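Local coordinates for putative histidine protein kinase (PDB 3KYJ), which probably relays phosphate in chemotaxis signalling, its Hpt domain carrying the histidine from which phosphate passes to CheB or CheY, at residues A17-Q22 with V51-G56; D25-S30 with D100-M105; A42-L47 with V85-E90; L61-V66 with E107-S112; E74-L79 with E93-A98. All blocks are in the same frame, centred on the assembly; numbering follows the deposited sequence.

Contact 1 of 5, residues A17-Q22 with V51-G56; sequences ADDGAQ and VHTFKG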
# COMPACT_ATOMS: atom_id res chain seq x y z
N ALA A 17 -1.83 -1.84 14.19
CA ALA A 17 -1.54 -3.07 14.90
C ALA A 17 -2.33 -4.25 14.33
O ALA A 17 -1.78 -5.34 14.17
CB ALA A 17 -1.83 -2.88 16.39
N ASP A 18 -3.60 -4.03 14.01
CA ASP A 18 -4.47 -5.10 13.54
C ASP A 18 -4.08 -5.52 12.13
O ASP A 18 -3.85 -6.68 11.88
CB ASP A 18 -5.93 -4.66 13.58
CG ASP A 18 -6.89 -5.80 13.28
OD1 ASP A 18 -6.47 -6.97 13.33
OD2 ASP A 18 -8.08 -5.51 13.02
N ASP A 19 -4.00 -4.56 11.21
CA ASP A 19 -3.64 -4.84 9.81
C ASP A 19 -2.21 -5.39 9.73
O ASP A 19 -1.92 -6.28 8.94
CB ASP A 19 -3.78 -3.54 9.00
CG ASP A 19 -4.05 -3.77 7.54
OD1 ASP A 19 -5.22 -3.95 7.17
OD2 ASP A 19 -3.10 -3.74 6.74
N GLY A 20 -1.33 -4.90 10.59
CA GLY A 20 0.04 -5.39 10.62
C GLY A 20 0.11 -6.83 11.05
O GLY A 20 0.86 -7.62 10.47
N ALA A 21 -0.70 -7.20 12.04
CA ALA A 21 -0.72 -8.58 12.49
C ALA A 21 -1.24 -9.51 11.40
O ALA A 21 -0.71 -10.61 11.24
CB ALA A 21 -1.56 -8.73 13.75
N GLN A 22 -2.26 -9.09 10.67
CA GLN A 22 -2.78 -9.89 9.55
C GLN A 22 -1.71 -10.07 8.47
O GLN A 22 -1.52 -11.16 7.95
CB GLN A 22 -4.03 -9.25 8.95
CG GLN A 22 -5.23 -9.28 9.88
CD GLN A 22 -5.68 -10.70 10.23
OE1 GLN A 22 -5.76 -11.57 9.36
NE2 GLN A 22 -5.98 -10.93 11.50
N VAL A 51 4.32 -8.54 2.69
CA VAL A 51 5.43 -7.68 3.04
C VAL A 51 5.19 -6.27 2.50
O VAL A 51 5.41 -5.28 3.19
CB VAL A 51 6.75 -8.26 2.51
CG1 VAL A 51 7.89 -7.28 2.75
CG2 VAL A 51 7.04 -9.57 3.25
N HIS A 52 4.65 -6.18 1.29
CA HIS A 52 4.38 -4.89 0.68
C HIS A 52 3.34 -4.09 1.51
O HIS A 52 3.47 -2.89 1.72
CB HIS A 52 3.90 -5.09 -0.76
CG HIS A 52 3.73 -3.81 -1.51
ND1 HIS A 52 4.80 -3.03 -1.90
CD2 HIS A 52 2.61 -3.18 -1.94
CE1 HIS A 52 4.34 -1.96 -2.54
NE2 HIS A 52 3.02 -2.03 -2.58
N THR A 53 2.31 -4.79 1.98
CA THR A 53 1.31 -4.18 2.83
C THR A 53 1.95 -3.69 4.14
O THR A 53 1.72 -2.55 4.60
CB THR A 53 0.21 -5.19 3.14
OG1 THR A 53 -0.55 -5.40 1.96
CG2 THR A 53 -0.71 -4.69 4.27
N PHE A 54 2.75 -4.54 4.77
CA PHE A 54 3.39 -4.16 6.02
C PHE A 54 4.28 -2.93 5.83
O PHE A 54 4.25 -1.99 6.62
CB PHE A 54 4.15 -5.35 6.58
CG PHE A 54 4.62 -5.12 7.99
CD1 PHE A 54 3.82 -5.45 9.06
CD2 PHE A 54 5.84 -4.52 8.22
CE1 PHE A 54 4.24 -5.22 10.35
CE2 PHE A 54 6.26 -4.26 9.52
CZ PHE A 54 5.46 -4.61 10.58
N LYS A 55 5.04 -2.92 4.74
CA LYS A 55 5.87 -1.78 4.39
C LYS A 55 5.05 -0.50 4.20
O LYS A 55 5.38 0.55 4.76
CB LYS A 55 6.64 -2.09 3.11
CG LYS A 55 7.64 -1.02 2.73
CD LYS A 55 8.25 -1.20 1.32
CE LYS A 55 7.28 -0.74 0.25
NZ LYS A 55 7.92 -0.65 -1.09
N GLY A 56 4.00 -0.56 3.41
CA GLY A 56 3.16 0.61 3.18
C GLY A 56 2.51 1.14 4.44
O GLY A 56 2.38 2.34 4.62

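Contact 2 of 5, residues D25-S30 with D100-M105; sequences DAMEAS and DTLRAM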
# COMPACT_ATOMS: atom_id res chain seq x y z
N ASP A 25 0.93 -12.42 9.75
CA ASP A 25 0.40 -13.79 9.78
C ASP A 25 0.49 -14.40 8.38
O ASP A 25 0.82 -15.58 8.24
CB ASP A 25 -1.06 -13.81 10.25
CG ASP A 25 -1.20 -13.65 11.77
OD1 ASP A 25 -0.19 -13.74 12.51
OD2 ASP A 25 -2.35 -13.43 12.21
N ALA A 26 0.17 -13.61 7.36
CA ALA A 26 0.21 -14.10 5.97
C ALA A 26 1.66 -14.35 5.53
O ALA A 26 1.95 -15.32 4.85
CB ALA A 26 -0.48 -13.11 5.03
N MET A 27 2.57 -13.47 5.94
CA MET A 27 3.98 -13.63 5.65
C MET A 27 4.51 -14.94 6.25
O MET A 27 5.10 -15.78 5.55
CB MET A 27 4.77 -12.43 6.18
CG MET A 27 6.27 -12.55 5.97
SD MET A 27 7.13 -11.15 6.75
CE MET A 27 8.76 -11.39 6.09
N GLU A 28 4.24 -15.13 7.54
CA GLU A 28 4.66 -16.35 8.20
C GLU A 28 4.00 -17.60 7.61
O GLU A 28 4.67 -18.61 7.43
CB GLU A 28 4.39 -16.28 9.70
CG GLU A 28 5.06 -17.43 10.44
CD GLU A 28 4.70 -17.53 11.91
OE1 GLU A 28 3.60 -17.08 12.30
OE2 GLU A 28 5.51 -18.11 12.66
N ALA A 29 2.72 -17.54 7.29
CA ALA A 29 2.05 -18.73 6.73
C ALA A 29 2.69 -19.17 5.41
O ALA A 29 2.89 -20.37 5.17
CB ALA A 29 0.57 -18.48 6.53
N SER A 30 2.99 -18.20 4.54
CA SER A 30 3.60 -18.54 3.25
C SER A 30 5.00 -19.16 3.45
O SER A 30 5.36 -20.13 2.77
CB SER A 30 3.72 -17.32 2.36
OG SER A 30 2.44 -16.75 2.10
N ASP A 100 9.79 -12.69 12.38
CA ASP A 100 9.81 -12.61 13.84
C ASP A 100 10.27 -11.23 14.30
O ASP A 100 9.75 -10.70 15.28
CB ASP A 100 10.73 -13.68 14.43
CG ASP A 100 10.11 -15.06 14.41
OD1 ASP A 100 8.86 -15.17 14.31
OD2 ASP A 100 10.88 -16.03 14.52
N THR A 101 11.25 -10.67 13.59
CA THR A 101 11.80 -9.36 13.90
C THR A 101 10.74 -8.28 13.68
O THR A 101 10.51 -7.42 14.54
CB THR A 101 13.03 -9.08 13.04
OG1 THR A 101 14.06 -10.04 13.32
CG2 THR A 101 13.58 -7.66 13.32
N LEU A 102 10.06 -8.34 12.53
CA LEU A 102 8.97 -7.41 12.23
C LEU A 102 7.82 -7.50 13.24
O LEU A 102 7.24 -6.48 13.60
CB LEU A 102 8.46 -7.64 10.81
CG LEU A 102 9.44 -7.27 9.69
CD1 LEU A 102 8.91 -7.71 8.32
CD2 LEU A 102 9.80 -5.79 9.62
N ARG A 103 7.54 -8.70 13.74
CA ARG A 103 6.47 -8.90 14.72
C ARG A 103 6.81 -8.20 16.03
O ARG A 103 5.94 -7.61 16.67
CB ARG A 103 6.24 -10.39 14.97
CG ARG A 103 5.14 -10.69 15.99
CD ARG A 103 3.75 -10.60 15.39
NE ARG A 103 3.55 -11.62 14.36
CZ ARG A 103 2.39 -11.87 13.76
NH1 ARG A 103 1.32 -11.17 14.08
NH2 ARG A 103 2.32 -12.82 12.83
N ALA A 104 8.07 -8.28 16.45
CA ALA A 104 8.51 -7.58 17.65
C ALA A 104 8.47 -6.07 17.42
O ALA A 104 8.10 -5.30 18.33
CB ALA A 104 9.92 -8.04 18.03
N MET A 105 8.86 -5.61 16.24
CA MET A 105 8.82 -4.18 15.94
C MET A 105 7.41 -3.67 15.93
O MET A 105 7.15 -2.56 16.41
CB MET A 105 9.39 -3.90 14.58
CG MET A 105 10.84 -4.12 14.50
SD MET A 105 11.33 -3.70 12.84
CE MET A 105 13.10 -3.76 13.03

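Contact 3 of 5, residues A42-L47 with V85-E90; sequences AHVGPL and VPMDGE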
# COMPACT_ATOMS: atom_id res chain seq x y z
N ALA A 42 2.87 -21.05 -5.55
CA ALA A 42 1.66 -20.76 -4.79
C ALA A 42 1.87 -19.69 -3.72
O ALA A 42 0.91 -19.15 -3.18
CB ALA A 42 1.13 -22.04 -4.12
N HIS A 43 3.12 -19.41 -3.40
CA HIS A 43 3.40 -18.62 -2.19
C HIS A 43 4.17 -17.33 -2.40
O HIS A 43 4.10 -16.46 -1.53
CB HIS A 43 4.12 -19.50 -1.18
CG HIS A 43 3.26 -20.59 -0.65
ND1 HIS A 43 2.19 -20.34 0.19
CD2 HIS A 43 3.23 -21.92 -0.91
CE1 HIS A 43 1.57 -21.48 0.45
NE2 HIS A 43 2.18 -22.45 -0.21
N VAL A 44 4.89 -17.16 -3.50
CA VAL A 44 5.70 -15.95 -3.66
C VAL A 44 4.82 -14.70 -3.81
O VAL A 44 5.14 -13.64 -3.27
CB VAL A 44 6.74 -16.12 -4.81
CG1 VAL A 44 7.43 -14.79 -5.17
CG2 VAL A 44 7.79 -17.14 -4.40
N GLY A 45 3.69 -14.82 -4.50
CA GLY A 45 2.76 -13.71 -4.61
C GLY A 45 2.18 -13.28 -3.28
O GLY A 45 2.28 -12.11 -2.91
N PRO A 46 1.59 -14.22 -2.53
CA PRO A 46 1.07 -13.89 -1.20
C PRO A 46 2.14 -13.32 -0.28
O PRO A 46 1.87 -12.40 0.48
CB PRO A 46 0.54 -15.24 -0.70
CG PRO A 46 0.13 -15.99 -1.97
CD PRO A 46 1.12 -15.54 -3.01
N LEU A 47 3.34 -13.88 -0.35
CA LEU A 47 4.44 -13.41 0.48
C LEU A 47 4.80 -11.95 0.13
O LEU A 47 4.90 -11.10 1.02
CB LEU A 47 5.63 -14.35 0.29
CG LEU A 47 6.92 -13.90 0.95
CD1 LEU A 47 6.78 -13.77 2.47
CD2 LEU A 47 8.02 -14.90 0.62
N VAL A 85 15.62 -15.57 -9.53
CA VAL A 85 16.32 -16.18 -8.40
C VAL A 85 15.44 -17.24 -7.72
O VAL A 85 14.30 -16.98 -7.40
CB VAL A 85 16.72 -15.07 -7.38
CG1 VAL A 85 17.33 -15.67 -6.12
CG2 VAL A 85 17.70 -14.12 -8.02
N PRO A 86 15.95 -18.47 -7.54
CA PRO A 86 15.12 -19.45 -6.84
C PRO A 86 14.86 -19.11 -5.37
O PRO A 86 15.72 -18.51 -4.70
CB PRO A 86 15.95 -20.75 -6.93
CG PRO A 86 16.87 -20.53 -8.06
CD PRO A 86 17.20 -19.06 -8.03
N MET A 87 13.67 -19.47 -4.91
CA MET A 87 13.29 -19.29 -3.51
C MET A 87 13.94 -20.40 -2.69
O MET A 87 13.29 -21.36 -2.26
CB MET A 87 11.76 -19.30 -3.37
CG MET A 87 11.20 -19.18 -1.93
SD MET A 87 11.66 -17.71 -0.99
CE MET A 87 10.71 -16.42 -1.80
N ASP A 88 15.24 -20.27 -2.50
CA ASP A 88 16.00 -21.32 -1.83
C ASP A 88 15.80 -21.32 -0.32
O ASP A 88 15.16 -20.42 0.24
CB ASP A 88 17.49 -21.27 -2.23
CG ASP A 88 18.25 -20.11 -1.61
OD1 ASP A 88 17.94 -19.69 -0.48
OD2 ASP A 88 19.18 -19.62 -2.28
N GLY A 89 16.34 -22.34 0.32
CA GLY A 89 16.12 -22.56 1.73
C GLY A 89 16.67 -21.41 2.57
O GLY A 89 16.13 -21.10 3.62
N GLU A 90 17.73 -20.78 2.08
CA GLU A 90 18.33 -19.68 2.81
C GLU A 90 17.42 -18.45 2.80
O GLU A 90 17.27 -17.74 3.81
CB GLU A 90 19.71 -19.32 2.26
CG GLU A 90 20.39 -18.23 3.10
CD GLU A 90 21.80 -17.93 2.66
OE1 GLU A 90 22.18 -18.29 1.53
OE2 GLU A 90 22.53 -17.29 3.45

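Contact 4 of 5, residues L61-V66 with E107-S112; sequences LGLSVV and EETAAS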
# COMPACT_ATOMS: atom_id res chain seq x y z
N LEU A 61 2.64 5.92 8.66
CA LEU A 61 2.88 6.47 9.98
C LEU A 61 4.29 7.04 10.14
O LEU A 61 4.65 7.45 11.24
CB LEU A 61 2.58 5.42 11.07
CG LEU A 61 1.06 5.13 11.21
CD1 LEU A 61 0.74 4.02 12.18
CD2 LEU A 61 0.35 6.43 11.64
N GLY A 62 5.07 7.09 9.06
CA GLY A 62 6.40 7.67 9.07
C GLY A 62 7.43 6.87 9.84
O GLY A 62 8.41 7.43 10.33
N LEU A 63 7.24 5.55 9.92
CA LEU A 63 8.11 4.69 10.72
C LEU A 63 9.22 4.19 9.80
O LEU A 63 9.24 3.03 9.40
CB LEU A 63 7.31 3.56 11.36
CG LEU A 63 6.05 4.00 12.11
CD1 LEU A 63 5.26 2.81 12.64
CD2 LEU A 63 6.43 4.96 13.24
N SER A 64 10.16 5.07 9.50
CA SER A 64 11.16 4.82 8.46
C SER A 64 12.11 3.66 8.79
O SER A 64 12.56 2.97 7.86
CB SER A 64 11.97 6.10 8.16
OG SER A 64 11.17 7.16 7.64
N VAL A 65 12.41 3.41 10.06
CA VAL A 65 13.30 2.30 10.38
C VAL A 65 12.53 1.01 10.13
O VAL A 65 13.02 0.12 9.46
CB VAL A 65 13.85 2.37 11.82
CG1 VAL A 65 14.60 1.05 12.20
CG2 VAL A 65 14.81 3.57 11.97
N VAL A 66 11.31 0.91 10.64
CA VAL A 66 10.48 -0.28 10.35
C VAL A 66 10.34 -0.50 8.83
O VAL A 66 10.55 -1.60 8.31
CB VAL A 66 9.07 -0.21 11.01
CG1 VAL A 66 8.23 -1.39 10.55
CG2 VAL A 66 9.13 -0.21 12.51
N GLU A 107 4.86 -4.90 17.65
CA GLU A 107 4.29 -4.89 18.99
C GLU A 107 4.82 -3.70 19.78
O GLU A 107 4.08 -3.05 20.53
CB GLU A 107 4.59 -6.20 19.72
CG GLU A 107 3.82 -7.41 19.17
CD GLU A 107 4.13 -8.69 19.93
OE1 GLU A 107 4.47 -8.61 21.13
OE2 GLU A 107 4.02 -9.79 19.33
N GLU A 108 6.10 -3.39 19.60
CA GLU A 108 6.70 -2.26 20.30
C GLU A 108 6.23 -0.91 19.77
O GLU A 108 5.89 -0.04 20.57
CB GLU A 108 8.21 -2.30 20.19
CG GLU A 108 8.86 -1.11 20.88
CD GLU A 108 10.28 -0.92 20.42
OE1 GLU A 108 11.06 -1.89 20.50
OE2 GLU A 108 10.60 0.20 19.98
N THR A 109 6.24 -0.72 18.45
CA THR A 109 5.94 0.59 17.86
C THR A 109 4.47 0.91 18.04
O THR A 109 4.09 2.06 18.20
CB THR A 109 6.29 0.69 16.34
OG1 THR A 109 5.61 -0.34 15.60
CG2 THR A 109 7.78 0.58 16.12
N ALA A 110 3.63 -0.12 18.05
CA ALA A 110 2.20 0.09 18.18
C ALA A 110 1.94 0.67 19.56
O ALA A 110 0.96 1.39 19.76
CB ALA A 110 1.46 -1.21 18.01
N ALA A 111 2.81 0.34 20.51
CA ALA A 111 2.60 0.69 21.90
C ALA A 111 3.28 2.02 22.26
O ALA A 111 2.76 2.81 23.05
CB ALA A 111 3.12 -0.42 22.80
N SER A 112 4.42 2.28 21.64
CA SER A 112 5.12 3.55 21.78
C SER A 112 4.56 4.63 20.85
O SER A 112 4.84 5.81 21.04
CB SER A 112 6.59 3.38 21.43
OG SER A 112 6.72 3.05 20.06

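Contact 5 of 5, residues E74-L79 with E93-A98; sequences EDLIGL and EILLFA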
# COMPACT_ATOMS: atom_id res chain seq x y z
N GLU A 74 11.27 -6.99 0.80
CA GLU A 74 10.53 -6.90 -0.45
C GLU A 74 11.47 -6.98 -1.63
O GLU A 74 11.16 -7.64 -2.63
CB GLU A 74 9.71 -5.59 -0.50
CG GLU A 74 8.74 -5.51 -1.66
CD GLU A 74 8.10 -4.14 -1.76
OE1 GLU A 74 7.09 -3.92 -1.09
OE2 GLU A 74 8.63 -3.29 -2.49
N ASP A 75 12.64 -6.34 -1.52
CA ASP A 75 13.64 -6.42 -2.58
C ASP A 75 14.06 -7.87 -2.82
O ASP A 75 14.18 -8.31 -3.98
CB ASP A 75 14.89 -5.63 -2.21
CG ASP A 75 14.72 -4.12 -2.36
OD1 ASP A 75 13.69 -3.63 -2.87
OD2 ASP A 75 15.66 -3.43 -1.94
N LEU A 76 14.29 -8.63 -1.74
CA LEU A 76 14.76 -10.01 -1.88
C LEU A 76 13.67 -10.86 -2.53
O LEU A 76 13.92 -11.66 -3.45
CB LEU A 76 15.16 -10.57 -0.51
CG LEU A 76 15.63 -12.03 -0.50
CD1 LEU A 76 16.77 -12.26 -1.50
CD2 LEU A 76 16.06 -12.39 0.91
N ILE A 77 12.44 -10.71 -2.05
CA ILE A 77 11.33 -11.47 -2.61
C ILE A 77 11.13 -11.07 -4.08
O ILE A 77 10.83 -11.92 -4.92
CB ILE A 77 10.02 -11.21 -1.84
CG1 ILE A 77 10.15 -11.69 -0.41
CG2 ILE A 77 8.85 -11.88 -2.56
CD1 ILE A 77 9.15 -11.03 0.55
N GLY A 78 11.31 -9.79 -4.41
CA GLY A 78 11.24 -9.34 -5.79
C GLY A 78 12.26 -9.97 -6.73
O GLY A 78 11.97 -10.17 -7.91
N LEU A 79 13.44 -10.31 -6.22
CA LEU A 79 14.44 -10.98 -7.05
C LEU A 79 13.93 -12.36 -7.47
O LEU A 79 14.17 -12.80 -8.60
CB LEU A 79 15.75 -11.18 -6.31
CG LEU A 79 16.58 -9.94 -6.01
CD1 LEU A 79 17.76 -10.35 -5.15
CD2 LEU A 79 17.05 -9.28 -7.30
N GLU A 93 14.66 -19.01 5.22
CA GLU A 93 15.19 -18.88 6.57
C GLU A 93 15.33 -17.42 7.02
O GLU A 93 14.91 -17.04 8.12
CB GLU A 93 16.56 -19.56 6.60
CG GLU A 93 17.37 -19.40 7.85
CD GLU A 93 18.72 -20.07 7.73
OE1 GLU A 93 18.78 -21.21 7.20
OE2 GLU A 93 19.72 -19.46 8.16
N ILE A 94 15.97 -16.63 6.18
CA ILE A 94 16.21 -15.21 6.47
C ILE A 94 14.86 -14.50 6.61
O ILE A 94 14.67 -13.66 7.50
CB ILE A 94 17.06 -14.54 5.39
CG1 ILE A 94 18.48 -15.12 5.40
CG2 ILE A 94 17.12 -13.03 5.61
CD1 ILE A 94 19.29 -14.76 4.17
N LEU A 95 13.90 -14.84 5.77
CA LEU A 95 12.60 -14.17 5.83
C LEU A 95 11.78 -14.61 7.04
O LEU A 95 11.00 -13.80 7.56
CB LEU A 95 11.82 -14.33 4.54
CG LEU A 95 12.43 -13.65 3.31
CD1 LEU A 95 11.69 -14.02 2.03
CD2 LEU A 95 12.44 -12.13 3.52
N LEU A 96 11.93 -15.86 7.49
CA LEU A 96 11.31 -16.28 8.74
C LEU A 96 11.87 -15.47 9.92
O LEU A 96 11.13 -15.00 10.77
CB LEU A 96 11.48 -17.79 9.00
CG LEU A 96 10.42 -18.64 8.31
CD1 LEU A 96 10.81 -20.11 8.40
CD2 LEU A 96 9.06 -18.39 8.93
N PHE A 97 13.19 -15.28 9.95
CA PHE A 97 13.84 -14.42 10.94
C PHE A 97 13.28 -13.00 10.82
O PHE A 97 12.94 -12.36 11.82
CB PHE A 97 15.37 -14.48 10.73
CG PHE A 97 16.18 -13.61 11.65
CD1 PHE A 97 15.89 -13.52 12.99
CD2 PHE A 97 17.23 -12.88 11.15
CE1 PHE A 97 16.66 -12.70 13.84
CE2 PHE A 97 17.99 -12.07 11.98
CZ PHE A 97 17.70 -11.98 13.31
N ALA A 98 13.16 -12.51 9.59
CA ALA A 98 12.59 -11.19 9.37
C ALA A 98 11.17 -11.10 9.91
O ALA A 98 10.81 -10.09 10.51
CB ALA A 98 12.64 -10.79 7.92

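Contact 1 of 5, residues A17-Q22 with V51-G56
Phe54 turns the edge of its ring to the backbone of Gly20. The carbonyl O of Gly20 lies near the ring plane, 3.9 Å from Phe54 CD1. Gly20 CA is also close, 4.1 Å from the same ring carbon. With only hydrogens on Gly20, the two backbones come near: Gly20 CA and Phe54 CA are 5.8 Å apart. CG of Phe54 stands anti to the backbone N (chi1 -169°), and this carries the ring beside helix 10-35. The ring also packs on Leu24, Val66 and Leu102.

These are two helices of the Hpt domain, a helical bundle. Helix 40-60 carries His52, the predicted phosphorylation site, which belongs to the same turn as Thr53 and Phe54. ND1 of His52 is hydrogen-bonded to Glu74, and its NE2 to an acidic side chain of another protein chain.

Asp19 and Thr53 cross at about a right angle. OD2 of Asp19 lies 3.6 Å from the methyl carbon CG2 of Thr53, a polar atom against an apolar one. The polar ends are held elsewhere. Asp19 OD2 accepts from Asn57 ND2, and Thr53 OG1 bonds back to Arg49 O within its own helix.

Contact 2 of 5, residues D25-S30 with D100-M105
Segments 25-30 and 100-105 run nearly antiparallel, at 165°, with their axes 10.8 Å apart at the closest. CA of Asp25 is nearest that of Arg103, and CA of Glu28 nearest that of Asp100. Arg103 bridges the gap on the more exposed side. Its chain leaves the backbone with CG anti to N, then bends at chi2 and again at chi3. The guanidinium is thus brought to the carboxylate of Asp25.

NH2 of Arg103 donates to Asp25 OD1 at 2.7 Å in a salt bridge. Arg103 is modelled in two conformers, and the salt bridge is that of the one described. The bond is bent, with an N-H...O angle of 147°. It reaches OD1 on the anti side, with the donor out of the carboxylate plane. The carboxylate and guanidinium planes are 41° apart, so the two groups do not lie flat together. NH1 of Arg103 is farther from OD1, at 3.4 Å. Glu28 OE1 is 4.5 Å from Arg103 NH2, beyond a salt bridge, and may add a weak long-range attraction.

The buried side is apolar. Met27 extends from its helix and crosses Leu102 at about a right angle. Its SD lies 4.2 Å from Leu102 CD1. Met27 also touches Leu47 and Val51 of helix 40-60, so this layer continues into the domain interior.

Apolar side chains inside and a charged pair toward the surface are the usual division between neighbouring helices of an antiparallel bundle. Here they join helix 10-35 to helix 89-112 of the Hpt domain.

Contact 3 of 5, residues A42-L47 with V85-E90
Met87 folds its chain to reach Val44 and Leu47. CG starts anti to the backbone N. Two bends follow, chi2 59° and chi3 71°, and they swing the terminal methyl CE toward helix 40-60. This methyl does all the touching from the side of segment 85-90. It lies 3.9 Å from Leu47 CD2 and 4.0 Å from Val44 CG2. The side chains of Val44 and Met87 slide past each other in opposite directions, whereas Leu47 and Met87 cross obliquely. Val44 and Met87 are each modelled in two conformers, so the fit described is that of one pair.

The contact lies at one end of the Hpt helical bundle. Helix 40-60 there meets the connection between helices 64-82 and 89-112. Met87 sits at the centre of an inverse gamma turn in this connection, just before helix 89-112 begins. Val80 packs on both Val44 and Met87. Leu47 is buried and also packs on Ile77 and Leu95.

Asp88 is the N-cap of helix 89-112. Its OD1 accepts a weak capping bond from Glu90 N, 2.8 Å long but bent to 118°. OD2 of Asp88 forms a salt bridge with Lys131 of helix 122-135, and Lys131 pairs with Glu90 OE1 too.

Contact 4 of 5, residues L61-V66 with E107-S112
Val66 and Thr109 meet methyl to methyl between two helices of the Hpt bundle. Helix 64-82 begins here beside the C-terminal end of helix 89-112. The two side chains reach toward each other, tip to tip, with Val66 CG2 3.9 Å from Thr109 CG2. Both methyls stand anti to their own carbonyl carbon. Val66 also packs on Ser58 of helix 40-60. A looser approach sets a methyl against the hydroxyl oxygen: Leu63, at the N-cap position of helix 64-82, has its CD1 4.3 Å from Thr109 OG1.

The polar bonds are made outside this pairing. With chi1 at 56°, OG1 of Thr109 sits between its backbone N and carbonyl carbon. It hydrogen-bonds to Tyr16 OH of helix 10-35 and to Met105 O one turn earlier. The buried hydroxyl is therefore satisfied. Asp115 accepts from the first turn of helix 64-82, OD2 from Val65 N and OD1 from Val66 N.

Backbone bonds shape both ends. Gly62, with positive phi, is the C-prime residue of a Schellman motif that closes helix 40-60. Leu63 follows as the centre of an inverse gamma turn. In helix 89-112, Glu108 O accepts from both Ala111 N, at 3.1 Å, and Ser112 N, at 2.9 Å.

Contact 5 of 5, residues E74-L79 with E93-A98
Ile77 and Leu95 form the tight part of this contact, in the interior of the Hpt helical bundle, between helices 64-82 and 89-112. Leu95 has its CG anti to the carbonyl carbon (chi1 -66°), a torsion that carries its CD1 to Ile77. This methyl lies 3.7 Å from CG1 and 4.2 Å from CD1 of Ile77, so it rests along the longer arm of the isoleucine. The two side chains cross at a slant. Val51 and Phe48 also pack on Ile77.

The second pair is looser. Leu76 and Leu95 are both buried, yet their nearest atoms, CD2 on each, are 4.5 Å apart. The backbones stay well separated: Ile77 CA and Leu95 CA are 9.0 Å apart. Ile94 points toward segment 74-79 without touching it and packs on Leu128 and Lys131 of helix 122-135.

The flanks are more open. Glu93 and Phe97 are exposed, on the side of helix 89-112 away from the contact. Glu74 is partly exposed and leaves its helix away from segment 93-98. Its carboxylate meets helix 40-60, where OE2 of Glu74 forms a salt bridge with Lys55 NZ.

All five contacts lie in one Hpt bundle. Contacts 1, 2 and 5 join helix to helix, while contacts 3 and 4 also use the connections between helices. Contacts 4 and 5 are buried and both pair helix 64-82 with helix 89-112, but their centres are about 20 Å apart. Contact 5 is purely aliphatic, whereas contact 4 includes a threonine. Contacts 1, 2 and 3 are partly buried. Of the five, contact 2 alone has a salt bridge between its segments, at its exposed edge. In contact 1 a glycine lets the backbones approach, and in contact 3 one methionine methyl spans the gap. Contacts 3 and 4 lie on opposite sides of the chain's centre.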